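PDB 2BGW: XPF endonuclease from Aeropyrum pernix, which probably acts as a magnesium-binding, structure-specific DNA endonuclease in nucleotide excision repair. Local coordinates for residues 80-85 with 113-118; 67-72 with 107-112; 54-59 with 87-92. One frame throughout, in Å; residues are numbered along the deposited sequence.

Interaction 1: residues 80-85 with 113-118; sequences ETVFII and YGIRLM. With SO4 (sulfate ion), chain K; nucleotides of chain D; nucleotides of chain C.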
loop_
_atom_site.group_PDB
_atom_site.type_symbol
_atom_site.label_atom_id
_atom_site.label_comp_id
_atom_site.label_asym_id
_atom_site.label_seq_id
_atom_site.Cartn_x
_atom_site.Cartn_y
_atom_site.Cartn_z
ATOM N N GLU A 80 5.441 -0.392 3.474
ATOM C CA GLU A 80 6.478 0.015 2.550
ATOM C C GLU A 80 6.008 -0.109 1.082
ATOM O O GLU A 80 6.546 0.532 0.184
ATOM C CB GLU A 80 7.769 -0.721 2.905
ATOM C CG GLU A 80 8.079 -1.954 2.118
ATOM C CD GLU A 80 9.373 -1.761 1.324
ATOM O OE1 GLU A 80 9.588 -0.610 0.833
ATOM O OE2 GLU A 80 10.168 -2.741 1.209
ATOM N N THR A 81 4.963 -0.909 0.882
ATOM C CA THR A 81 4.443 -1.229 -0.423
ATOM C C THR A 81 2.936 -1.298 -0.296
ATOM O O THR A 81 2.395 -2.087 0.475
ATOM C CB THR A 81 5.028 -2.575 -0.921
ATOM O OG1 THR A 81 6.429 -2.421 -1.163
ATOM C CG2 THR A 81 4.401 -3.018 -2.209
ATOM N N VAL A 82 2.251 -0.464 -1.057
ATOM C CA VAL A 82 0.794 -0.400 -0.993
ATOM C C VAL A 82 0.202 -0.763 -2.339
ATOM O O VAL A 82 0.497 -0.129 -3.332
ATOM C CB VAL A 82 0.299 1.041 -0.609
ATOM C CG1 VAL A 82 -1.181 1.049 -0.421
ATOM C CG2 VAL A 82 0.951 1.520 0.659
ATOM N N PHE A 83 -0.649 -1.771 -2.368
ATOM C CA PHE A 83 -1.362 -2.104 -3.593
ATOM C C PHE A 83 -2.774 -1.744 -3.379
ATOM O O PHE A 83 -3.369 -2.191 -2.393
ATOM C CB PHE A 83 -1.292 -3.597 -3.927
ATOM C CG PHE A 83 0.038 -4.023 -4.476
ATOM C CD1 PHE A 83 0.932 -4.715 -3.693
ATOM C CD2 PHE A 83 0.401 -3.701 -5.789
ATOM C CE1 PHE A 83 2.152 -5.098 -4.214
ATOM C CE2 PHE A 83 1.641 -4.072 -6.315
ATOM C CZ PHE A 83 2.512 -4.767 -5.523
ATOM N N ILE A 84 -3.315 -0.916 -4.273
ATOM C CA ILE A 84 -4.775 -0.786 -4.370
ATOM C C ILE A 84 -5.220 -1.570 -5.563
ATOM O O ILE A 84 -4.713 -1.374 -6.666
ATOM C CB ILE A 84 -5.241 0.639 -4.530
ATOM C CG1 ILE A 84 -5.024 1.399 -3.219
ATOM C CG2 ILE A 84 -6.704 0.627 -4.909
ATOM C CD1 ILE A 84 -4.914 2.876 -3.368
ATOM N N ILE A 85 -6.135 -2.493 -5.331
ATOM C CA ILE A 85 -6.612 -3.336 -6.397
ATOM C C ILE A 85 -7.971 -2.857 -6.784
ATOM O O ILE A 85 -8.893 -2.874 -5.968
ATOM C CB ILE A 85 -6.711 -4.824 -5.981
ATOM C CG1 ILE A 85 -5.310 -5.447 -5.892
ATOM C CG2 ILE A 85 -7.618 -5.587 -6.956
ATOM C CD1 ILE A 85 -5.290 -6.752 -5.160
ATOM N N TYR A 113 2.290 9.307 -3.617
ATOM C CA TYR A 113 2.658 8.488 -2.495
ATOM C C TYR A 113 3.185 7.095 -2.871
ATOM O O TYR A 113 3.159 6.180 -2.040
ATOM C CB TYR A 113 1.485 8.321 -1.536
ATOM C CG TYR A 113 0.512 9.473 -1.371
ATOM C CD1 TYR A 113 -0.697 9.465 -2.060
ATOM C CD2 TYR A 113 0.739 10.508 -0.467
ATOM C CE1 TYR A 113 -1.650 10.471 -1.900
ATOM C CE2 TYR A 113 -0.222 11.546 -0.294
ATOM C CZ TYR A 113 -1.425 11.508 -1.031
ATOM O OH TYR A 113 -2.415 12.487 -0.941
ATOM N N GLY A 114 3.666 6.927 -4.100
ATOM C CA GLY A 114 4.141 5.636 -4.577
ATOM C C GLY A 114 3.202 4.433 -4.498
ATOM O O GLY A 114 3.667 3.298 -4.586
ATOM N N ILE A 115 1.892 4.643 -4.333
ATOM C CA ILE A 115 0.967 3.518 -4.245
ATOM C C ILE A 115 0.999 2.803 -5.567
ATOM O O ILE A 115 1.390 3.392 -6.574
ATOM C CB ILE A 115 -0.449 3.957 -3.885
ATOM C CG1 ILE A 115 -0.566 4.160 -2.386
ATOM C CG2 ILE A 115 -1.480 2.909 -4.240
ATOM C CD1 ILE A 115 -0.665 5.613 -1.992
ATOM N N ARG A 116 0.640 1.521 -5.547
ATOM C CA ARG A 116 0.659 0.650 -6.739
ATOM C C ARG A 116 -0.740 0.158 -7.056
ATOM O O ARG A 116 -1.486 -0.257 -6.152
ATOM C CB ARG A 116 1.629 -0.521 -6.546
ATOM C CG ARG A 116 3.053 -0.066 -6.547
ATOM C CD ARG A 116 4.016 -1.129 -6.153
ATOM N NE ARG A 116 5.389 -0.676 -6.352
ATOM C CZ ARG A 116 6.022 -0.748 -7.518
ATOM N NH1 ARG A 116 5.396 -1.247 -8.572
ATOM N NH2 ARG A 116 7.267 -0.311 -7.649
ATOM N N LEU A 117 -1.108 0.243 -8.334
ATOM C CA LEU A 117 -2.473 -0.099 -8.758
ATOM C C LEU A 117 -2.454 -1.367 -9.543
ATOM O O LEU A 117 -1.534 -1.580 -10.329
ATOM C CB LEU A 117 -3.078 0.987 -9.625
ATOM C CG LEU A 117 -3.305 2.332 -8.948
ATOM C CD1 LEU A 117 -3.587 3.384 -9.999
ATOM C CD2 LEU A 117 -4.427 2.298 -7.902
ATOM N N MET A 118 -3.438 -2.225 -9.298
ATOM C CA MET A 118 -3.712 -3.359 -10.163
ATOM C C MET A 118 -5.172 -3.239 -10.529
ATOM O O MET A 118 -5.998 -2.930 -9.658
ATOM C CB MET A 118 -3.520 -4.691 -9.434
ATOM C CG MET A 118 -2.172 -4.922 -8.812
ATOM S SD MET A 118 -0.949 -5.849 -9.772
ATOM C CE MET A 118 -1.988 -6.898 -10.772
HETATM S S SO4 K . 9.158 2.605 -5.707
HETATM O O1 SO4 K . 8.469 3.837 -6.109
HETATM O O2 SO4 K . 9.985 2.948 -4.552
HETATM O O3 SO4 K . 8.168 1.593 -5.267
HETATM O O4 SO4 K . 10.031 2.127 -6.799
ATOM O "O5'" DT D 1 7.001 5.610 -8.628
ATOM C "C5'" DT D 1 8.023 6.296 -7.936
ATOM C "C4'" DT D 1 7.407 7.495 -7.268
ATOM O "O4'" DT D 1 6.672 7.138 -6.076
ATOM C "C3'" DT D 1 8.534 8.360 -6.794
ATOM O "O3'" DT D 1 8.436 9.589 -7.403
ATOM C "C2'" DT D 1 8.417 8.472 -5.277
ATOM C "C1'" DT D 1 6.989 8.051 -5.050
ATOM N N1 DT D 1 6.855 7.411 -3.749
ATOM C C2 DT D 1 6.378 8.152 -2.672
ATOM O O2 DT D 1 6.057 9.320 -2.720
ATOM N N3 DT D 1 6.272 7.464 -1.493
ATOM C C4 DT D 1 6.609 6.133 -1.308
ATOM O O4 DT D 1 6.480 5.618 -0.208
ATOM C C5 DT D 1 7.112 5.410 -2.466
ATOM C C7 DT D 1 7.601 3.994 -2.352
ATOM C C6 DT D 1 7.210 6.081 -3.623
ATOM P P DA C 15 2.075 13.792 8.050
ATOM O OP1 DA C 15 1.642 15.139 8.463
ATOM O OP2 DA C 15 1.566 12.606 8.787
ATOM O "O5'" DA C 15 1.712 13.640 6.506
ATOM C "C5'" DA C 15 2.126 14.723 5.668
ATOM C "C4'" DA C 15 2.095 14.298 4.218
ATOM O "O4'" DA C 15 3.051 13.215 4.030
ATOM C "C3'" DA C 15 0.730 13.731 3.826
ATOM O "O3'" DA C 15 0.046 14.613 2.929
ATOM C "C2'" DA C 15 1.033 12.369 3.201
ATOM C "C1'" DA C 15 2.552 12.405 2.992
ATOM N N9 DA C 15 3.094 11.045 2.982
ATOM C C8 DA C 15 2.923 10.074 3.931
ATOM N N7 DA C 15 3.490 8.933 3.610
ATOM C C5 DA C 15 4.058 9.166 2.364
ATOM C C6 DA C 15 4.784 8.337 1.476
ATOM N N6 DA C 15 5.101 7.060 1.730
ATOM N N1 DA C 15 5.182 8.886 0.312
ATOM C C2 DA C 15 4.860 10.166 0.077
ATOM N N3 DA C 15 4.174 11.034 0.820
ATOM C C4 DA C 15 3.805 10.461 1.962
#
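Strands 81-85 and 116-118 run parallel, their axes 4.6 Å apart at closest approach and 30° off alignment. They are the two strands of a beta-alpha-beta unit in the ERCC4 nuclease domain, joined through helix 99-112. The residue opposite Arg-116 is Phe-83, so Arg-116 bonds the chain on both sides of it: its N reaches Val-82 O at 2.8 Å, and its O takes the hydrogen of Ile-84 N at 2.7 Å. Both bonds lie almost along the C=O axis. Met-118 N then donates to Ile-84 O at 3.0 Å.

On one face of the sheet Phe-83 and Arg-116 lie side by side, with Phe-83 CD2 3.5 Å from Arg-116 CB. The bent Met-118 chain carries SD to 5.5 Å from the centroid of the Phe-83 ring, an oblique Met-aromatic contact. Helix 123-137 packs on Phe-83, Ile-85 and Met-118. On the other face Ile-84 CB meets Leu-117 CD2 at 3.8 Å, while Ile-84 CD1 reaches back to Ile-115 CG2.

Gly-114 packs so closely on nucleotide DT1 of chain D that a beta carbon would strike the base. The extended Arg-116 chain ends at the dimer interface, bonded to Gly-114 O of the second subunit. Arg-116 NH2 also donates to sulfate O3 at 3.2 Å.

Interaction 2: residues 67-72 with 107-112; sequences RLFEQA and AALQLD. With nucleotides of chain D.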
loop_
_atom_site.group_PDB
_atom_site.type_symbol
_atom_site.label_atom_id
_atom_site.label_comp_id
_atom_site.label_asym_id
_atom_site.label_seq_id
_atom_site.Cartn_x
_atom_site.Cartn_y
_atom_site.Cartn_z
ATOM N N ARG A 67 -12.647 10.594 0.844
ATOM C CA ARG A 67 -12.183 9.369 1.481
ATOM C C ARG A 67 -10.910 8.761 0.847
ATOM O O ARG A 67 -9.985 8.389 1.572
ATOM C CB ARG A 67 -13.282 8.334 1.446
ATOM C CG ARG A 67 -14.259 8.381 2.564
ATOM C CD ARG A 67 -14.925 7.015 2.589
ATOM N NE ARG A 67 -15.939 6.890 3.635
ATOM C CZ ARG A 67 -17.027 6.106 3.546
ATOM N NH1 ARG A 67 -17.256 5.376 2.443
ATOM N NH2 ARG A 67 -17.906 6.058 4.557
ATOM N N LEU A 68 -10.854 8.666 -0.486
ATOM C CA LEU A 68 -9.759 7.971 -1.176
ATOM C C LEU A 68 -8.346 8.399 -0.813
ATOM O O LEU A 68 -7.511 7.559 -0.495
ATOM C CB LEU A 68 -9.912 8.046 -2.685
ATOM C CG LEU A 68 -8.846 7.261 -3.462
ATOM C CD1 LEU A 68 -8.977 5.734 -3.249
ATOM C CD2 LEU A 68 -8.865 7.622 -4.934
ATOM N N PHE A 69 -8.054 9.684 -0.880
ATOM C CA PHE A 69 -6.693 10.098 -0.636
ATOM C C PHE A 69 -6.304 10.148 0.848
ATOM O O PHE A 69 -5.106 10.198 1.184
ATOM C CB PHE A 69 -6.434 11.421 -1.320
ATOM C CG PHE A 69 -6.200 11.288 -2.771
ATOM C CD1 PHE A 69 -7.214 10.851 -3.616
ATOM C CD2 PHE A 69 -4.956 11.579 -3.311
ATOM C CE1 PHE A 69 -6.981 10.718 -4.998
ATOM C CE2 PHE A 69 -4.711 11.449 -4.683
ATOM C CZ PHE A 69 -5.726 11.029 -5.527
ATOM N N GLU A 70 -7.298 10.150 1.740
ATOM C CA GLU A 70 -6.988 10.112 3.150
ATOM C C GLU A 70 -6.529 8.706 3.415
ATOM O O GLU A 70 -5.417 8.492 3.901
ATOM C CB GLU A 70 -8.178 10.512 4.023
ATOM C CG GLU A 70 -8.243 12.047 4.294
ATOM N N GLN A 71 -7.355 7.745 3.038
ATOM C CA GLN A 71 -6.975 6.340 3.089
ATOM C C GLN A 71 -5.640 6.053 2.406
ATOM O O GLN A 71 -4.858 5.225 2.856
ATOM C CB GLN A 71 -8.032 5.564 2.376
ATOM C CG GLN A 71 -7.902 4.102 2.473
ATOM C CD GLN A 71 -9.211 3.463 2.078
ATOM O OE1 GLN A 71 -10.129 4.157 1.606
ATOM N NE2 GLN A 71 -9.326 2.154 2.274
ATOM N N ALA A 72 -5.395 6.752 1.313
ATOM C CA ALA A 72 -4.251 6.474 0.485
ATOM C C ALA A 72 -2.992 6.792 1.222
ATOM O O ALA A 72 -2.084 5.989 1.265
ATOM C CB ALA A 72 -4.314 7.282 -0.821
ATOM N N ALA A 107 -3.028 8.332 -11.558
ATOM C CA ALA A 107 -1.691 8.849 -11.756
ATOM C C ALA A 107 -1.089 9.510 -10.498
ATOM O O ALA A 107 0.116 9.409 -10.267
ATOM C CB ALA A 107 -1.684 9.792 -12.922
ATOM N N ALA A 108 -1.930 10.162 -9.695
ATOM C CA ALA A 108 -1.498 10.830 -8.445
ATOM C C ALA A 108 -1.222 9.870 -7.280
ATOM O O ALA A 108 -0.203 10.014 -6.592
ATOM C CB ALA A 108 -2.517 11.901 -8.009
ATOM N N LEU A 109 -2.132 8.915 -7.046
ATOM C CA LEU A 109 -1.915 7.870 -6.057
ATOM C C LEU A 109 -0.583 7.195 -6.321
ATOM O O LEU A 109 0.105 6.798 -5.394
ATOM C CB LEU A 109 -2.977 6.822 -6.159
ATOM C CG LEU A 109 -4.370 7.235 -5.769
ATOM C CD1 LEU A 109 -5.300 6.235 -6.357
ATOM C CD2 LEU A 109 -4.502 7.247 -4.283
ATOM N N GLN A 110 -0.226 7.087 -7.599
ATOM C CA GLN A 110 0.980 6.418 -8.040
ATOM C C GLN A 110 2.204 7.295 -7.897
ATOM O O GLN A 110 3.226 6.826 -7.465
ATOM C CB GLN A 110 0.845 5.998 -9.500
ATOM C CG GLN A 110 0.098 4.674 -9.782
ATOM C CD GLN A 110 1.059 3.511 -9.856
ATOM O OE1 GLN A 110 2.007 3.422 -9.053
ATOM N NE2 GLN A 110 0.834 2.610 -10.810
ATOM N N LEU A 111 2.129 8.558 -8.279
ATOM C CA LEU A 111 3.313 9.422 -8.227
ATOM C C LEU A 111 3.494 10.154 -6.895
ATOM O O LEU A 111 4.608 10.409 -6.466
ATOM C CB LEU A 111 3.288 10.455 -9.353
ATOM C CG LEU A 111 3.729 10.110 -10.775
ATOM C CD1 LEU A 111 4.131 11.386 -11.535
ATOM C CD2 LEU A 111 4.885 9.131 -10.758
ATOM N N ASP A 112 2.393 10.511 -6.255
ATOM C CA ASP A 112 2.447 11.301 -5.029
ATOM C C ASP A 112 2.856 10.495 -3.791
ATOM O O ASP A 112 3.659 10.951 -3.000
ATOM C CB ASP A 112 1.091 11.991 -4.782
ATOM C CG ASP A 112 0.902 13.258 -5.629
ATOM O OD1 ASP A 112 1.870 13.702 -6.347
ATOM O OD2 ASP A 112 -0.239 13.798 -5.559
ATOM O "O5'" DT D 1 7.001 5.610 -8.628
ATOM C "C5'" DT D 1 8.023 6.296 -7.936
ATOM C "C4'" DT D 1 7.407 7.495 -7.268
ATOM O "O4'" DT D 1 6.672 7.138 -6.076
ATOM C "C3'" DT D 1 8.534 8.360 -6.794
ATOM O "O3'" DT D 1 8.436 9.589 -7.403
ATOM C "C2'" DT D 1 8.417 8.472 -5.277
ATOM C "C1'" DT D 1 6.989 8.051 -5.050
ATOM N N1 DT D 1 6.855 7.411 -3.749
ATOM C C2 DT D 1 6.378 8.152 -2.672
ATOM O O2 DT D 1 6.057 9.320 -2.720
ATOM N N3 DT D 1 6.272 7.464 -1.493
ATOM C C4 DT D 1 6.609 6.133 -1.308
ATOM O O4 DT D 1 6.480 5.618 -0.208
ATOM C C5 DT D 1 7.112 5.410 -2.466
ATOM C C7 DT D 1 7.601 3.994 -2.352
ATOM C C6 DT D 1 7.210 6.081 -3.623
#
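Leu-109 does most of the work where helix 67-72 meets helix 107-112. The two run nearly parallel, 21° apart, but their axes come no closer than 11.4 Å, so side chains have to bridge the gap, and they do so by apolar packing alone. With CG anti to the carbonyl carbon (chi1 -68°), Leu-109 sends its two methyls to different partners. CD2 sits over the centre of the Phe-69 ring, 4.2 Å from the centroid and 10° off the normal, a CH-pi contact, and the same methyl lies 3.5 Å from Ala-72 CB. CD1 meets Leu-68 CD2 at 4.1 Å, the two leucines crossing at about a right angle. Ala-108 approaches the ring differently, its CB lying at the edge, near the ring plane, 4.0 Å from Phe-69 CE2.

Both helices belong to the layer that packs on one face of the central sheet in this alpha/beta nuclease domain of the PD-(D/E)XK class. Phe-59 of helix 56-65 touches both Leu-68 and Leu-109, making the leucine side of the contact its buried part. An alanine at Leu-109 lacks both methyls and would probably leave Phe-69, Leu-68, Ala-72 and Phe-59 more loosely packed against helix 107-112.

Toward the Ala-108 edge of the Phe-69 ring the contact loosens, and both residues remain partly exposed. Asp-112, one turn beyond Ala-108, points its first side-chain bond toward the other helix, yet Asp-112 OD2 stays 5.1 Å from Phe-69 CE2. Here other molecules take over: Leu-136 of the second subunit packs on Ala-108 and Asp-112, and at the end of the helix Leu-111 O lies 3.6 Å from C1' of nucleotide DT1 of chain D.

Interaction 3: residues 54-59 with 87-92; sequences KTSSDF and EGPPVP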
loop_
_atom_site.group_PDB
_atom_site.type_symbol
_atom_site.label_atom_id
_atom_site.label_comp_id
_atom_site.label_asym_id
_atom_site.label_seq_id
_atom_site.Cartn_x
_atom_site.Cartn_y
_atom_site.Cartn_z
ATOM N N LYS A 54 -10.863 -2.524 -3.770
ATOM C CA LYS A 54 -11.939 -1.602 -4.111
ATOM C C LYS A 54 -12.560 -1.959 -5.448
ATOM O O LYS A 54 -11.843 -2.175 -6.431
ATOM C CB LYS A 54 -11.366 -0.197 -4.168
ATOM C CG LYS A 54 -12.044 0.728 -3.245
ATOM C CD LYS A 54 -11.062 1.518 -2.466
ATOM C CE LYS A 54 -11.681 1.834 -1.135
ATOM N NZ LYS A 54 -10.992 3.004 -0.611
ATOM N N THR A 55 -13.888 -2.047 -5.474
ATOM C CA THR A 55 -14.641 -2.187 -6.735
ATOM C C THR A 55 -14.464 -0.900 -7.536
ATOM O O THR A 55 -14.325 0.196 -6.950
ATOM C CB THR A 55 -16.137 -2.318 -6.494
ATOM O OG1 THR A 55 -16.539 -1.269 -5.617
ATOM C CG2 THR A 55 -16.520 -3.669 -5.892
ATOM N N SER A 56 -14.464 -0.992 -8.860
ATOM C CA SER A 56 -14.150 0.209 -9.613
ATOM C C SER A 56 -15.026 1.362 -9.140
ATOM O O SER A 56 -14.540 2.499 -9.006
ATOM C CB SER A 56 -14.268 0.008 -11.112
ATOM O OG SER A 56 -15.350 -0.844 -11.412
ATOM N N SER A 57 -16.296 1.072 -8.842
ATOM C CA SER A 57 -17.182 2.151 -8.415
ATOM C C SER A 57 -16.895 2.728 -7.005
ATOM O O SER A 57 -16.964 3.953 -6.822
ATOM C CB SER A 57 -18.665 1.876 -8.704
ATOM O OG SER A 57 -19.052 0.608 -8.263
ATOM N N ASP A 58 -16.553 1.889 -6.028
ATOM C CA ASP A 58 -16.064 2.433 -4.757
ATOM C C ASP A 58 -14.778 3.218 -4.941
ATOM O O ASP A 58 -14.550 4.220 -4.264
ATOM C CB ASP A 58 -15.846 1.340 -3.742
ATOM C CG ASP A 58 -17.118 0.751 -3.301
ATOM O OD1 ASP A 58 -18.143 1.416 -3.511
ATOM O OD2 ASP A 58 -17.120 -0.365 -2.761
ATOM N N PHE A 59 -13.937 2.788 -5.871
ATOM C CA PHE A 59 -12.799 3.624 -6.165
ATOM C C PHE A 59 -13.276 5.017 -6.504
ATOM O O PHE A 59 -12.819 5.993 -5.895
ATOM C CB PHE A 59 -11.959 3.098 -7.299
ATOM C CG PHE A 59 -10.726 3.893 -7.518
ATOM C CD1 PHE A 59 -9.603 3.676 -6.740
ATOM C CD2 PHE A 59 -10.687 4.879 -8.489
ATOM C CE1 PHE A 59 -8.447 4.417 -6.939
ATOM C CE2 PHE A 59 -9.534 5.629 -8.695
ATOM C CZ PHE A 59 -8.413 5.395 -7.916
ATOM N N GLU A 87 -11.241 -3.458 -8.749
ATOM C CA GLU A 87 -11.999 -4.581 -9.256
ATOM C C GLU A 87 -13.175 -4.123 -10.135
ATOM O O GLU A 87 -14.130 -3.483 -9.636
ATOM C CB GLU A 87 -12.508 -5.381 -8.062
ATOM C CG GLU A 87 -13.379 -6.576 -8.363
ATOM C CD GLU A 87 -13.538 -7.434 -7.129
ATOM O OE1 GLU A 87 -12.504 -7.982 -6.666
ATOM O OE2 GLU A 87 -14.683 -7.547 -6.608
ATOM N N GLY A 88 -13.112 -4.470 -11.423
ATOM C CA GLY A 88 -14.112 -4.027 -12.378
ATOM C C GLY A 88 -13.537 -2.930 -13.256
ATOM O O GLY A 88 -12.417 -2.480 -13.036
ATOM N N PRO A 89 -14.300 -2.492 -14.267
ATOM C CA PRO A 89 -13.810 -1.532 -15.235
ATOM C C PRO A 89 -13.374 -0.248 -14.585
ATOM O O PRO A 89 -14.069 0.288 -13.734
ATOM C CB PRO A 89 -15.023 -1.284 -16.121
ATOM C CG PRO A 89 -15.771 -2.549 -16.016
ATOM C CD PRO A 89 -15.683 -2.882 -14.572
ATOM N N PRO A 90 -12.209 0.238 -14.987
ATOM C CA PRO A 90 -11.624 1.410 -14.401
ATOM C C PRO A 90 -12.621 2.527 -14.278
ATOM O O PRO A 90 -12.651 3.177 -13.260
ATOM C CB PRO A 90 -10.544 1.769 -15.394
ATOM C CG PRO A 90 -10.095 0.438 -15.906
ATOM C CD PRO A 90 -11.358 -0.337 -16.044
ATOM N N VAL A 91 -13.451 2.732 -15.297
ATOM C CA VAL A 91 -14.488 3.778 -15.293
ATOM C C VAL A 91 -15.848 3.109 -15.437
ATOM O O VAL A 91 -16.221 2.660 -16.524
ATOM C CB VAL A 91 -14.345 4.722 -16.494
ATOM C CG1 VAL A 91 -15.299 5.875 -16.356
ATOM C CG2 VAL A 91 -12.906 5.202 -16.657
ATOM N N PRO A 92 -16.615 3.052 -14.356
ATOM C CA PRO A 92 -17.933 2.448 -14.484
ATOM C C PRO A 92 -18.867 3.347 -15.327
ATOM O O PRO A 92 -18.618 4.562 -15.444
ATOM C CB PRO A 92 -18.427 2.395 -13.043
ATOM C CG PRO A 92 -17.259 2.731 -12.193
ATOM C CD PRO A 92 -16.364 3.563 -13.008
#
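This is a mainly backbone contact at the edge of the nuclease active site, where strand 49-55 turns into helix 56-65 beside the end of strand 81-87 and the loop that follows it. Glu-87 N donates to Lys-54 O at 2.7 Å in a nearly straight bond (168°), and Glu-87 O accepts from Ser-56 N at 2.6 Å, with the donor above the carbonyl plane. Thr-55 is thus held between two bonds as the parallel partner of Glu-87.

Lys-54 and Asp-58 belong to the ERKxxxD signature of XPF nucleases, whose Glu-52 and Arg-53 bind magnesium together with Asp-42. Thr-55 is the N-cap of the helix: OG1, set between the backbone N and carbonyl carbon, accepts from Asp-58 N at 3.2 Å. The extended Glu-87 side chain is hydrogen-bonded to Thr-126 and salt-bridged to Arg-53, and so probably helps to position that metal-site residue.

Past Gly-88 the loop bends round the first turn of the helix. A beta carbon on Gly-88 would clash with Ser-56 OG, which makes a weak hydrogen bond to Glu-87 O. Farther along the loop, Pro-92 packs on the helix, its CG 3.8 Å from Ser-57 CA.

Overall arrangement
All three interactions lie within the ERCC4 nuclease domain and interlace along the chain: 54-59, 67-72, 80-85, 87-92, 107-112, 113-118. The centres of interactions 1 and 2 are about 9 Å apart, and that of interaction 3 is about 15 Å from each. Interactions 1 and 3 share the sheet, strand 81-87 lying between 49-55 and 116-120, with Lys-54 N probably bonded to Ile-85 O. Helix 99-112 leads from interaction 2 straight into interaction 1. Phe-59 and Lys-54 join interaction 3 to interaction 2, Lys-54 NZ being hydrogen-bonded to Gln-71 OE1. The three contacts thus form one continuous packed region that borders the metal site, a DNA contact and the dimer interface.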